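Local coordinates for disulfide bond protein A (Staphylococcus aureus, PDB 3BCI), which probably acts as a thiol:disulfide oxidoreductase of the DsbA type, exchanging disulfide bonds with proteins during oxidative folding, at residues Cys26-Leu29 against Asp30-Met34; Phe79-Phe82 against Gln83-Leu86; His111-Lys114 against Glu115-Asn118. All coordinates share one frame; numbering follows the deposited sequence.

Overall arrangement
Along the chain from the N terminus the three contacts follow in series, neither nesting nor crossing, and each is local, joining residues within a helical turn or so; none closes a long loop. Contact 1 lies near the start of helix 24-42, within the unit strand 14-19, helix 24-42, strand 48-53. Contact 2 runs along helix 79-88 and touches contact 1, Asp30 packing on Lys84 and Met34 on Leu80, with centres 11 Å apart, which ties the thioredoxin core to the inserted helices. Contact 3 begins helix 114-125 further out; its nearest atoms lie about 7 Å from contact 2 and about 17 Å from contact 1.

Contact 1 of 3, residues Cys26-Leu29 against Asp30-Met34; sequences CKEL and DEKVM
Cys26 to Val33 run through successive helical turns, the N-H groups of Asp30, Glu31, Lys32 and Val33 reaching back to the carbonyl oxygens of Cys26, Lys27, Glu28 and Leu29; the last is the shortest bond, Val33 N to Leu29 O at 2.7 Å. On this backbone two i to i+4 ion pairs differ markedly in quality. Lys27 and Glu31 form the close one, with Lys27 NZ 2.8 Å from Glu31 OE2 and approaching from above the carboxylate plane, 41° out of it. The lysine chain is extended as far as CE and then turns at its last torsion (chi4 -69°), which swings the ammonium group back towards the acid. A water bridges the pair by way of the other carboxylate oxygen: it donates to Glu31 OE1 at 2.6 Å and accepts from Lys27 NZ at 3.1 Å. Both ends of the carboxylate are thus engaged, which restrains its rotation. Glu28 and Lys32 instead lie alongside each other, pointing the same way, and their salt bridge is long, 3.9 Å between Glu28 OE1 and Lys32 NZ; the water modelled between them sits too close to both for its distances to be trusted.

Leu29 supplies the apolar side, its CD2 branch meeting Val33 CB at 4.1 Å as the two side chains slant across one another. Tyr169 of helix 166-174 packs on both of these buried residues, while Phe87 of helix 79-88 touches Cys26, Lys27 and Asp30. The two ion pairs lie on the more open part of the helix. Cys26, which packs on Pro151, pairs with Cys23 in a disulfide seen in this protein; such a CxxC pair at a helix start is the hallmark of the redox centre of thioredoxin-fold oxidoreductases.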
loop_
_atom_site.group_PDB
_atom_site.type_symbol
_atom_site.label_atom_id
_atom_site.label_comp_id
_atom_site.label_asym_id
_atom_site.label_seq_id
_atom_site.Cartn_x
_atom_site.Cartn_y
_atom_site.Cartn_z
ATOM N N CYS A 26 0.453 -2.540 10.702
ATOM C CA CYS A 26 0.175 -2.642 9.270
ATOM C C CYS A 26 1.186 -3.614 8.650
ATOM O O CYS A 26 0.880 -4.343 7.705
ATOM C CB CYS A 26 0.286 -1.267 8.603
ATOM S SG CYS A 26 -1.005 -0.116 9.080
ATOM N N LYS A 27 2.391 -3.624 9.203
ATOM C CA LYS A 27 3.451 -4.511 8.723
ATOM C C LYS A 27 3.019 -5.947 9.039
ATOM O O LYS A 27 3.226 -6.865 8.243
ATOM C CB LYS A 27 4.762 -4.172 9.447
ATOM C CG LYS A 27 5.924 -5.126 9.212
ATOM C CD LYS A 27 7.173 -4.611 9.937
ATOM C CE LYS A 27 8.368 -5.526 9.752
ATOM N NZ LYS A 27 8.203 -6.824 10.465
ATOM N N GLU A 28 2.405 -6.126 10.206
ATOM C CA GLU A 28 1.919 -7.432 10.636
ATOM C C GLU A 28 0.826 -7.936 9.717
ATOM O O GLU A 28 0.800 -9.113 9.363
ATOM C CB GLU A 28 1.365 -7.350 12.053
ATOM C CG GLU A 28 2.334 -7.765 13.120
ATOM C CD GLU A 28 1.778 -7.539 14.512
ATOM O OE1 GLU A 28 0.614 -7.892 14.762
ATOM O OE2 GLU A 28 2.506 -7.012 15.367
ATOM N N LEU A 29 -0.093 -7.051 9.345
ATOM C CA LEU A 29 -1.173 -7.443 8.450
ATOM C C LEU A 29 -0.568 -7.923 7.131
ATOM O O LEU A 29 -0.938 -8.976 6.611
ATOM C CB LEU A 29 -2.121 -6.264 8.214
ATOM C CG LEU A 29 -3.352 -6.487 7.322
ATOM C CD1 LEU A 29 -4.396 -5.421 7.637
ATOM C CD2 LEU A 29 -2.966 -6.438 5.839
ATOM N N ASP A 30 0.379 -7.160 6.600
ATOM C CA ASP A 30 1.014 -7.524 5.340
ATOM C C ASP A 30 1.642 -8.919 5.397
ATOM O O ASP A 30 1.425 -9.744 4.510
ATOM C CB ASP A 30 2.094 -6.503 4.980
ATOM C CG ASP A 30 2.674 -6.735 3.600
ATOM O OD1 ASP A 30 2.034 -6.322 2.606
ATOM O OD2 ASP A 30 3.760 -7.344 3.515
ATOM N N GLU A 31 2.409 -9.178 6.451
ATOM C CA GLU A 31 3.094 -10.459 6.619
ATOM C C GLU A 31 2.141 -11.627 6.821
ATOM O O GLU A 31 2.354 -12.709 6.282
ATOM C CB GLU A 31 4.039 -10.402 7.824
ATOM C CG GLU A 31 4.995 -9.229 7.829
ATOM C CD GLU A 31 5.770 -9.120 9.133
ATOM O OE1 GLU A 31 5.145 -9.258 10.205
ATOM O OE2 GLU A 31 6.994 -8.886 9.087
ATOM N N LYS A 32 1.092 -11.399 7.603
ATOM C CA LYS A 32 0.118 -12.439 7.917
ATOM C C LYS A 32 -0.980 -12.679 6.886
ATOM O O LYS A 32 -1.406 -13.816 6.672
ATOM C CB LYS A 32 -0.550 -12.121 9.257
ATOM C CG LYS A 32 0.391 -12.126 10.453
ATOM C CD LYS A 32 -0.359 -11.757 11.732
ATOM C CE LYS A 32 0.521 -11.926 12.965
ATOM N NZ LYS A 32 -0.235 -11.624 14.211
ATOM N N VAL A 33 -1.436 -11.609 6.249
ATOM C CA VAL A 33 -2.544 -11.700 5.305
ATOM C C VAL A 33 -2.241 -11.734 3.809
ATOM O O VAL A 33 -2.763 -12.583 3.076
ATOM C CB VAL A 33 -3.529 -10.533 5.561
ATOM C CG1 VAL A 33 -4.629 -10.526 4.515
ATOM C CG2 VAL A 33 -4.110 -10.641 6.966
ATOM N N MET A 34 -1.414 -10.800 3.358
ATOM C CA MET A 34 -1.108 -10.667 1.944
ATOM C C MET A 34 -0.627 -11.881 1.152
ATOM O O MET A 34 -1.066 -12.084 0.023
ATOM C CB MET A 34 -0.160 -9.484 1.744
ATOM C CG MET A 34 -0.804 -8.146 2.137
ATOM S SD MET A 34 -2.448 -7.882 1.372
ATOM C CE MET A 34 -1.994 -7.601 -0.288
HETATM O O HOH W 1 6.047 -7.970 12.335
HETATM O O HOH W 2 -1.267 -9.333 14.278
#

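Contact 2 of 3, residues Phe79-Phe82 against Gln83-Leu86; sequences FLDF and QKQL
Phe79 and Gln83 bring together a ring and an amide whose planes stand 59° apart; Gln83 NE2 comes to 3.7 Å from Phe79 CZ, with the two side chains slanting past each other. The amide is held at both ends from outside the helix, OE1 by the hydroxyl of Tyr49 and NE2 by that of Tyr21, so its rotation is fixed and its buried polar atoms are satisfied. Leu80 runs alongside it, and its CD2 methyl lies 3.7 Å from Gln83 OE1. A second ring, that of Phe82, points the same way as Leu86, CE2 lying 3.9 Å from Leu86 CD2. A chi1 of -177° puts CG of Phe82 beside its own carbonyl carbon, and the ring lies obliquely near Gln83 N. On the polar flank the salt bridge from Asp81 OD1 to Lys84 NZ is long at 3.9 Å; the stronger partner of this oxygen is Arg38 of helix 24-42.

Helix 79-88, one of those that DsbA proteins insert into the thioredoxin fold, is enclosed on several sides: helix 61-74 meets both phenylalanines, helix 100-108 packs on Phe82 and Leu86, helix 24-42 of the thioredoxin core borders Leu80 and Lys84, and Tyr49 links Gln83 to strand 48-53.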
loop_
_atom_site.group_PDB
_atom_site.type_symbol
_atom_site.label_atom_id
_atom_site.label_comp_id
_atom_site.label_asym_id
_atom_site.label_seq_id
_atom_site.Cartn_x
_atom_site.Cartn_y
_atom_site.Cartn_z
ATOM N N PHE A 79 3.688 -4.023 -7.873
ATOM C CA PHE A 79 3.207 -3.316 -6.689
ATOM C C PHE A 79 3.197 -4.124 -5.391
ATOM O O PHE A 79 3.701 -3.654 -4.366
ATOM C CB PHE A 79 1.811 -2.744 -6.950
ATOM C CG PHE A 79 1.249 -1.964 -5.789
ATOM C CD1 PHE A 79 1.871 -0.799 -5.349
ATOM C CD2 PHE A 79 0.114 -2.411 -5.119
ATOM C CE1 PHE A 79 1.371 -0.090 -4.250
ATOM C CE2 PHE A 79 -0.394 -1.714 -4.025
ATOM C CZ PHE A 79 0.233 -0.552 -3.587
ATOM N N LEU A 80 2.629 -5.327 -5.417
ATOM C CA LEU A 80 2.576 -6.136 -4.208
ATOM C C LEU A 80 3.957 -6.524 -3.685
ATOM O O LEU A 80 4.158 -6.620 -2.472
ATOM C CB LEU A 80 1.701 -7.376 -4.432
ATOM C CG LEU A 80 0.220 -7.012 -4.619
ATOM C CD1 LEU A 80 -0.608 -8.281 -4.799
ATOM C CD2 LEU A 80 -0.278 -6.225 -3.408
ATOM N N ASP A 81 4.915 -6.744 -4.582
ATOM C CA ASP A 81 6.262 -7.085 -4.137
ATOM C C ASP A 81 6.867 -5.853 -3.484
ATOM O O ASP A 81 7.550 -5.945 -2.464
ATOM C CB ASP A 81 7.159 -7.505 -5.306
ATOM C CG ASP A 81 6.777 -8.845 -5.888
ATOM O OD1 ASP A 81 6.289 -9.717 -5.139
ATOM O OD2 ASP A 81 6.982 -9.028 -7.102
ATOM N N PHE A 82 6.621 -4.698 -4.095
ATOM C CA PHE A 82 7.139 -3.441 -3.574
ATOM C C PHE A 82 6.615 -3.219 -2.160
ATOM O O PHE A 82 7.365 -2.881 -1.245
ATOM C CB PHE A 82 6.690 -2.276 -4.459
ATOM C CG PHE A 82 7.239 -0.948 -4.023
ATOM C CD1 PHE A 82 8.574 -0.636 -4.233
ATOM C CD2 PHE A 82 6.432 -0.034 -3.349
ATOM C CE1 PHE A 82 9.100 0.563 -3.778
ATOM C CE2 PHE A 82 6.948 1.169 -2.888
ATOM C CZ PHE A 82 8.287 1.468 -3.103
ATOM N N GLN A 83 5.314 -3.414 -1.997
ATOM C CA GLN A 83 4.658 -3.226 -0.719
ATOM C C GLN A 83 5.243 -4.169 0.330
ATOM O O GLN A 83 5.612 -3.746 1.427
ATOM C CB GLN A 83 3.157 -3.459 -0.904
ATOM C CG GLN A 83 2.296 -3.011 0.237
ATOM C CD GLN A 83 0.855 -2.820 -0.186
ATOM O OE1 GLN A 83 0.194 -3.762 -0.623
ATOM N NE2 GLN A 83 0.363 -1.592 -0.063
ATOM N N LYS A 84 5.349 -5.445 -0.016
ATOM C CA LYS A 84 5.899 -6.428 0.910
ATOM C C LYS A 84 7.325 -6.069 1.310
ATOM O O LYS A 84 7.668 -6.056 2.493
ATOM C CB LYS A 84 5.885 -7.821 0.273
ATOM C CG LYS A 84 6.546 -8.902 1.128
ATOM C CD LYS A 84 6.319 -10.282 0.534
ATOM C CE LYS A 84 6.994 -10.423 -0.819
ATOM N NZ LYS A 84 6.386 -11.517 -1.625
ATOM N N GLN A 85 8.152 -5.777 0.311
ATOM C CA GLN A 85 9.547 -5.429 0.544
ATOM C C GLN A 85 9.718 -4.136 1.333
ATOM O O GLN A 85 10.665 -4.003 2.109
ATOM C CB GLN A 85 10.296 -5.343 -0.791
ATOM C CG GLN A 85 10.549 -6.707 -1.437
ATOM C CD GLN A 85 11.139 -6.606 -2.838
ATOM O OE1 GLN A 85 12.058 -5.822 -3.084
ATOM N NE2 GLN A 85 10.619 -7.414 -3.759
ATOM N N LEU A 86 8.809 -3.183 1.148
ATOM C CA LEU A 86 8.915 -1.925 1.879
ATOM C C LEU A 86 8.544 -2.130 3.353
ATOM O O LEU A 86 9.237 -1.640 4.244
ATOM C CB LEU A 86 8.025 -0.847 1.245
ATOM C CG LEU A 86 8.177 0.571 1.823
ATOM C CD1 LEU A 86 9.641 0.992 1.786
ATOM C CD2 LEU A 86 7.336 1.553 1.015
#

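Contact 3 of 3, residues His111-Lys114 against Glu115-Asn118; sequences HLDK and ETEN
Asp113 and Thr116 meet through both carboxylate oxygens. OD2 of Asp113 accepts the backbone N-H of Thr116 at 3.1 Å, with the donor 51° out of the carboxylate plane, while OD1 receives the hydroxyl OG1 of Thr116; the 2.4 Å modelled between OD1 and OG1 is so short that its exact value is doubtful. The aspartate places CG between its backbone N and carbonyl carbon (chi1 71°), a rotation that brings the carboxylate round to the opening turn of the helix, where the two side chains cross at about a right angle. The backbone carbonyl of Asp113 adds a straight bond from Glu117 N at 3.1 Å and a weak one from Thr116 N. One residue further on, Asn118 N donates to Lys114 O at 2.9 Å.

Further out, a water joins the loop to the helix: it accepts from Leu112 N at 2.9 Å and donates to Glu117 OE1 at 2.8 Å. Opposite charges also approach here without forming a salt bridge, Lys114 NZ standing 4.1 Å from Glu117 OE2, and the bend in the lysine chain at chi2 carries it past Asn118. The apolar share is small: Leu112 CD1 rests 3.9 Å from Thr116 CG2, and Leu112 also touches Ala75 and Ser78.

His111, with positive phi, leaves the conformation of the preceding helix, and two residues later Asp113 caps the next. The result is a classic aspartate N-cap, here opening helix 114-125 among the helices that DsbA proteins insert into the thioredoxin fold.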
loop_
_atom_site.group_PDB
_atom_site.type_symbol
_atom_site.label_atom_id
_atom_site.label_comp_id
_atom_site.label_asym_id
_atom_site.label_seq_id
_atom_site.Cartn_x
_atom_site.Cartn_y
_atom_site.Cartn_z
ATOM N N HIS A 111 13.746 -4.377 -10.257
ATOM C CA HIS A 111 14.381 -4.785 -11.507
ATOM C C HIS A 111 13.499 -4.638 -12.732
ATOM O O HIS A 111 13.371 -5.563 -13.537
ATOM C CB HIS A 111 14.872 -6.228 -11.391
ATOM C CG HIS A 111 15.868 -6.427 -10.294
ATOM N ND1 HIS A 111 16.960 -5.600 -10.129
ATOM C CD2 HIS A 111 15.929 -7.337 -9.295
ATOM C CE1 HIS A 111 17.647 -5.991 -9.072
ATOM N NE2 HIS A 111 17.044 -7.042 -8.546
ATOM N N LEU A 112 12.890 -3.467 -12.864
ATOM C CA LEU A 112 12.036 -3.169 -14.003
ATOM C C LEU A 112 13.000 -2.707 -15.086
ATOM O O LEU A 112 14.202 -2.584 -14.835
ATOM C CB LEU A 112 11.085 -2.023 -13.659
ATOM C CG LEU A 112 10.277 -2.148 -12.366
ATOM C CD1 LEU A 112 9.595 -0.818 -12.073
ATOM C CD2 LEU A 112 9.254 -3.265 -12.491
ATOM N N ASP A 113 12.498 -2.455 -16.289
ATOM C CA ASP A 113 13.392 -1.974 -17.326
ATOM C C ASP A 113 13.821 -0.575 -16.885
ATOM O O ASP A 113 13.085 0.114 -16.174
ATOM C CB ASP A 113 12.700 -1.913 -18.690
ATOM C CG ASP A 113 11.669 -0.811 -18.775
ATOM O OD1 ASP A 113 10.513 -1.050 -18.375
ATOM O OD2 ASP A 113 12.016 0.298 -19.241
ATOM N N LYS A 114 15.013 -0.171 -17.305
ATOM C CA LYS A 114 15.585 1.120 -16.944
ATOM C C LYS A 114 14.660 2.331 -17.047
ATOM O O LYS A 114 14.516 3.084 -16.082
ATOM C CB LYS A 114 16.840 1.378 -17.781
ATOM C CG LYS A 114 17.637 2.599 -17.351
ATOM C CD LYS A 114 18.286 2.393 -15.992
ATOM C CE LYS A 114 19.305 3.485 -15.707
ATOM N NZ LYS A 114 20.075 3.225 -14.460
ATOM N N GLU A 115 14.041 2.525 -18.208
ATOM C CA GLU A 115 13.166 3.676 -18.402
ATOM C C GLU A 115 11.928 3.685 -17.501
ATOM O O GLU A 115 11.479 4.745 -17.084
ATOM C CB GLU A 115 12.748 3.794 -19.874
ATOM C CG GLU A 115 13.894 4.146 -20.838
ATOM C CD GLU A 115 14.667 5.407 -20.436
ATOM O OE1 GLU A 115 14.066 6.318 -19.824
ATOM O OE2 GLU A 115 15.877 5.497 -20.752
ATOM N N THR A 116 11.376 2.516 -17.201
ATOM C CA THR A 116 10.200 2.457 -16.332
ATOM C C THR A 116 10.644 2.878 -14.934
ATOM O O THR A 116 9.969 3.637 -14.248
ATOM C CB THR A 116 9.613 1.034 -16.292
ATOM O OG1 THR A 116 9.134 0.688 -17.599
ATOM C CG2 THR A 116 8.460 0.953 -15.298
ATOM N N GLU A 117 11.804 2.376 -14.537
ATOM C CA GLU A 117 12.403 2.687 -13.251
ATOM C C GLU A 117 12.599 4.196 -13.113
ATOM O O GLU A 117 12.201 4.785 -12.112
ATOM C CB GLU A 117 13.745 1.967 -13.151
ATOM C CG GLU A 117 14.564 2.268 -11.912
ATOM C CD GLU A 117 15.859 1.485 -11.906
ATOM O OE1 GLU A 117 15.803 0.245 -11.797
ATOM O OE2 GLU A 117 16.933 2.102 -12.026
ATOM N N ASN A 118 13.199 4.816 -14.128
ATOM C CA ASN A 118 13.445 6.259 -14.110
ATOM C C ASN A 118 12.143 7.042 -14.054
ATOM O O ASN A 118 12.053 8.064 -13.376
ATOM C CB ASN A 118 14.235 6.704 -15.351
ATOM C CG ASN A 118 15.648 6.162 -15.367
ATOM O OD1 ASN A 118 16.207 5.842 -14.322
ATOM N ND2 ASN A 118 16.239 6.072 -16.553
HETATM O O HOH W 3 13.439 -1.128 -11.185
HETATM O O HOH W 4 17.351 4.380 -12.728
#